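Local coordinates for protein monoglyceride lipase (Saccharomyces cerevisiae, PDB 4ZWN) that hydrolyses monoacylglycerols, preferably those with monounsaturated chains, to free fatty acids and glycerol, and also takes part in the breakdown of fatty acid ethyl esters, at residues 24-36 with 74-86. The protein carries 2 engineered substitutions. Sequence-based numbering, arbitrary orientation.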
# COMPACT_ATOMS: atom_id res chain seq x y z
N PRO A 24 8.98 14.47 16.40
CA PRO A 24 9.31 13.05 16.59
C PRO A 24 8.24 12.10 16.06
O PRO A 24 7.07 12.48 15.96
CB PRO A 24 9.44 12.93 18.10
CG PRO A 24 8.47 13.94 18.62
CD PRO A 24 8.52 15.09 17.65
N TYR A 25 8.65 10.88 15.74
CA TYR A 25 7.72 9.83 15.35
C TYR A 25 6.86 9.45 16.55
O TYR A 25 7.36 8.90 17.53
CB TYR A 25 8.47 8.61 14.81
CG TYR A 25 7.60 7.52 14.25
CD1 TYR A 25 6.69 7.78 13.22
CD2 TYR A 25 7.69 6.22 14.72
CE1 TYR A 25 5.89 6.77 12.70
CE2 TYR A 25 6.90 5.21 14.20
CZ TYR A 25 6.01 5.49 13.20
OH TYR A 25 5.22 4.48 12.69
N PRO A 26 5.55 9.75 16.48
CA PRO A 26 4.62 9.61 17.61
C PRO A 26 4.51 8.19 18.15
O PRO A 26 4.18 8.01 19.32
CB PRO A 26 3.28 10.07 17.02
CG PRO A 26 3.65 10.91 15.85
CD PRO A 26 4.87 10.27 15.29
N TYR A 27 4.77 7.20 17.31
CA TYR A 27 4.59 5.81 17.72
C TYR A 27 5.87 5.20 18.29
O TYR A 27 6.96 5.39 17.75
CB TYR A 27 4.09 4.97 16.54
CG TYR A 27 3.95 3.50 16.87
CD1 TYR A 27 2.92 3.04 17.68
CD2 TYR A 27 4.86 2.57 16.37
CE1 TYR A 27 2.80 1.69 17.99
CE2 TYR A 27 4.74 1.23 16.67
CZ TYR A 27 3.71 0.79 17.48
OH TYR A 27 3.60 -0.54 17.77
N LYS A 28 5.71 4.47 19.39
CA LYS A 28 6.81 3.77 20.03
C LYS A 28 6.81 2.31 19.60
O LYS A 28 5.90 1.56 19.96
CB LYS A 28 6.71 3.87 21.55
CG LYS A 28 6.64 5.29 22.10
CD LYS A 28 7.99 5.98 22.03
CE LYS A 28 8.11 7.09 23.06
NZ LYS A 28 9.47 7.69 23.08
N VAL A 29 7.82 1.90 18.83
CA VAL A 29 7.92 0.52 18.38
C VAL A 29 8.18 -0.39 19.58
O VAL A 29 9.02 -0.09 20.43
CB VAL A 29 9.03 0.34 17.33
CG1 VAL A 29 9.09 -1.10 16.86
CG2 VAL A 29 8.80 1.28 16.16
N GLN A 30 7.44 -1.50 19.65
CA GLN A 30 7.52 -2.39 20.80
C GLN A 30 8.45 -3.57 20.57
O GLN A 30 8.94 -4.18 21.52
CB GLN A 30 6.12 -2.89 21.16
CG GLN A 30 5.11 -1.78 21.35
CD GLN A 30 3.71 -2.30 21.59
OE1 GLN A 30 3.53 -3.35 22.19
NE2 GLN A 30 2.72 -1.56 21.11
N THR A 31 8.69 -3.91 19.30
CA THR A 31 9.61 -4.99 18.97
C THR A 31 10.91 -4.44 18.41
O THR A 31 11.12 -3.23 18.36
CB THR A 31 8.99 -5.97 17.95
OG1 THR A 31 8.74 -5.29 16.72
CG2 THR A 31 7.69 -6.54 18.49
N THR A 32 11.79 -5.35 18.00
CA THR A 32 13.10 -4.97 17.48
C THR A 32 13.02 -4.59 16.00
O THR A 32 12.68 -5.42 15.16
CB THR A 32 14.12 -6.11 17.65
OG1 THR A 32 14.19 -6.48 19.04
CG2 THR A 32 15.50 -5.67 17.18
N VAL A 33 13.34 -3.34 15.70
CA VAL A 33 13.32 -2.85 14.33
C VAL A 33 14.40 -3.53 13.49
O VAL A 33 15.58 -3.50 13.85
CB VAL A 33 13.52 -1.32 14.28
CG1 VAL A 33 13.55 -0.84 12.84
CG2 VAL A 33 12.41 -0.62 15.05
N PRO A 34 13.99 -4.16 12.38
CA PRO A 34 14.87 -4.91 11.47
C PRO A 34 15.91 -4.03 10.78
O PRO A 34 15.76 -2.81 10.67
CB PRO A 34 13.91 -5.49 10.44
CG PRO A 34 12.59 -5.53 11.14
CD PRO A 34 12.58 -4.32 12.01
N GLU A 35 16.98 -4.67 10.32
CA GLU A 35 18.05 -4.02 9.57
C GLU A 35 17.50 -3.48 8.25
O GLU A 35 16.82 -4.20 7.52
CB GLU A 35 19.17 -5.03 9.30
CG GLU A 35 20.23 -4.63 8.29
CD GLU A 35 21.27 -5.72 8.06
OE1 GLU A 35 21.33 -6.67 8.87
OE2 GLU A 35 22.03 -5.64 7.07
N LEU A 36 17.76 -2.22 7.93
CA LEU A 36 17.42 -1.75 6.58
C LEU A 36 18.43 -2.39 5.60
O LEU A 36 19.66 -2.09 5.67
CB LEU A 36 17.40 -0.21 6.51
CG LEU A 36 16.49 0.37 5.41
CD1 LEU A 36 16.08 1.82 5.64
CD2 LEU A 36 17.16 0.23 4.06
N THR A 74 9.60 2.82 4.29
CA THR A 74 9.61 1.80 5.35
C THR A 74 9.07 2.27 6.71
O THR A 74 8.23 1.60 7.30
CB THR A 74 11.03 1.25 5.57
OG1 THR A 74 11.92 2.33 5.90
CG2 THR A 74 11.53 0.54 4.32
N LYS A 75 9.56 3.42 7.19
CA LYS A 75 9.19 3.92 8.51
C LYS A 75 7.68 4.12 8.67
O LYS A 75 7.14 3.94 9.76
CB LYS A 75 9.92 5.24 8.81
CG LYS A 75 9.55 5.87 10.15
CD LYS A 75 10.30 7.17 10.39
CE LYS A 75 11.70 6.92 10.92
NZ LYS A 75 11.67 6.27 12.26
N ILE A 76 7.01 4.48 7.58
CA ILE A 76 5.57 4.71 7.62
C ILE A 76 4.83 3.43 7.99
O ILE A 76 3.80 3.46 8.67
CB ILE A 76 5.05 5.25 6.27
CG1 ILE A 76 5.83 6.51 5.87
CG2 ILE A 76 3.56 5.56 6.34
CD1 ILE A 76 5.70 7.65 6.86
N GLN A 77 5.36 2.29 7.57
CA GLN A 77 4.72 1.02 7.86
C GLN A 77 5.24 0.36 9.14
O GLN A 77 4.90 -0.79 9.42
CB GLN A 77 4.87 0.06 6.68
CG GLN A 77 3.65 0.01 5.78
CD GLN A 77 3.27 1.38 5.24
OE1 GLN A 77 2.32 2.01 5.71
NE2 GLN A 77 4.01 1.84 4.24
N PHE A 78 6.06 1.08 9.90
CA PHE A 78 6.57 0.57 11.17
C PHE A 78 5.44 0.18 12.12
O PHE A 78 5.46 -0.90 12.71
CB PHE A 78 7.47 1.60 11.86
CG PHE A 78 8.88 1.62 11.35
CD1 PHE A 78 9.26 0.84 10.27
CD2 PHE A 78 9.84 2.41 11.96
CE1 PHE A 78 10.56 0.86 9.80
CE2 PHE A 78 11.14 2.43 11.50
CZ PHE A 78 11.50 1.65 10.41
N ARG A 79 4.47 1.07 12.26
CA ARG A 79 3.34 0.87 13.16
C ARG A 79 2.60 -0.42 12.84
O ARG A 79 2.23 -1.18 13.73
CB ARG A 79 2.40 2.08 13.08
CG ARG A 79 1.42 2.24 14.23
CD ARG A 79 0.57 3.48 13.99
NE ARG A 79 -0.36 3.77 15.08
CZ ARG A 79 -1.22 4.79 15.08
NH1 ARG A 79 -1.26 5.62 14.04
NH2 ARG A 79 -2.03 4.98 16.11
N LEU A 80 2.42 -0.68 11.55
CA LEU A 80 1.71 -1.88 11.10
C LEU A 80 2.53 -3.14 11.32
O LEU A 80 2.04 -4.14 11.85
CB LEU A 80 1.32 -1.75 9.63
CG LEU A 80 0.64 -2.97 9.01
CD1 LEU A 80 -0.65 -3.31 9.77
CD2 LEU A 80 0.36 -2.72 7.54
N MET A 81 3.79 -3.10 10.89
CA MET A 81 4.69 -4.25 11.01
C MET A 81 4.95 -4.62 12.47
O MET A 81 5.11 -5.80 12.80
CB MET A 81 6.00 -3.96 10.29
CG MET A 81 5.85 -3.80 8.79
SD MET A 81 7.40 -3.64 7.88
CE MET A 81 7.92 -2.00 8.37
N ASP A 82 5.00 -3.61 13.34
CA ASP A 82 5.22 -3.85 14.76
C ASP A 82 4.06 -4.64 15.36
O ASP A 82 4.27 -5.62 16.08
CB ASP A 82 5.40 -2.52 15.50
CG ASP A 82 5.96 -2.70 16.90
OD1 ASP A 82 6.82 -3.59 17.09
OD2 ASP A 82 5.54 -1.96 17.82
N HIS A 83 2.83 -4.21 15.07
CA HIS A 83 1.64 -4.90 15.58
C HIS A 83 1.48 -6.29 14.97
O HIS A 83 1.06 -7.22 15.66
CB HIS A 83 0.38 -4.07 15.32
CG HIS A 83 0.20 -2.92 16.27
ND1 HIS A 83 1.01 -1.80 16.24
CD2 HIS A 83 -0.69 -2.72 17.26
CE1 HIS A 83 0.61 -0.96 17.18
NE2 HIS A 83 -0.42 -1.49 17.81
N LEU A 84 1.81 -6.42 13.69
CA LEU A 84 1.76 -7.73 13.04
C LEU A 84 2.77 -8.69 13.67
O LEU A 84 2.48 -9.87 13.86
CB LEU A 84 2.03 -7.60 11.54
CG LEU A 84 0.89 -7.05 10.68
CD1 LEU A 84 1.36 -6.85 9.25
CD2 LEU A 84 -0.32 -7.98 10.72
N SER A 85 3.95 -8.17 14.01
CA SER A 85 5.00 -8.97 14.62
C SER A 85 4.56 -9.51 15.98
O SER A 85 4.85 -10.65 16.33
CB SER A 85 6.28 -8.14 14.77
OG SER A 85 7.32 -8.91 15.36
N LEU A 86 3.83 -8.68 16.73
CA LEU A 86 3.32 -9.06 18.04
C LEU A 86 2.22 -10.11 17.96
O LEU A 86 1.97 -10.83 18.93
CB LEU A 86 2.80 -7.83 18.78
CG LEU A 86 3.84 -6.82 19.27
CD1 LEU A 86 3.17 -5.57 19.80
CD2 LEU A 86 4.71 -7.45 20.35
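The carboxylate of D82 receives Y27 and two backbone N-H groups from the loop 24-36, each oxygen with its own set of donors. D82 OD2 accepts the Y27 hydroxyl, with OH modelled at 2.4 Å, shorter than is likely to be real; it meets the Y27 ring at its edge, near the ring plane, the carboxylate turned steeply against the ring. Q30 N lies 2.7 Å from D82 OD2 on the syn side but 29° out of the carboxylate plane. T31 grips D82 OD1 twice: T31 N uses the syn lone pair at 2.9 Å, while T31 OG1, 2.6 Å away, comes in almost along the C–O axis. With chi1 at 64°, that hydroxyl is held over its own backbone, and W51 also bonds to it. An alanine in place of D82 would probably leave the Y27 and T31 hydroxyls and the amides of Q30 and T31 without this acceptor, so that the loop there could shift. In this alpha/beta hydrolase the N-terminal loop lies along helix 78-86 before entering edge strand 37-41 of the central sheet. R79 CG comes over one face of the Y27 ring, a CH-pi contact 3.8 Å from the centroid and 10° off its normal. Extended past the ring, the R79 guanidinium reaches a salt bridge with D310 and the carbonyl of E308. H83 lies obliquely beside the tyrosine, CE1 3.1 Å from Y27 OH, and its ND1 donates to the R79 carbonyl. Y25 sets its OH 3.5 Å from both K75 O and R79 N, beside F78 CB. T31 CG2 rests on L86 CD2, and V33 CG1 approaches F78 CZ at 4.0 Å.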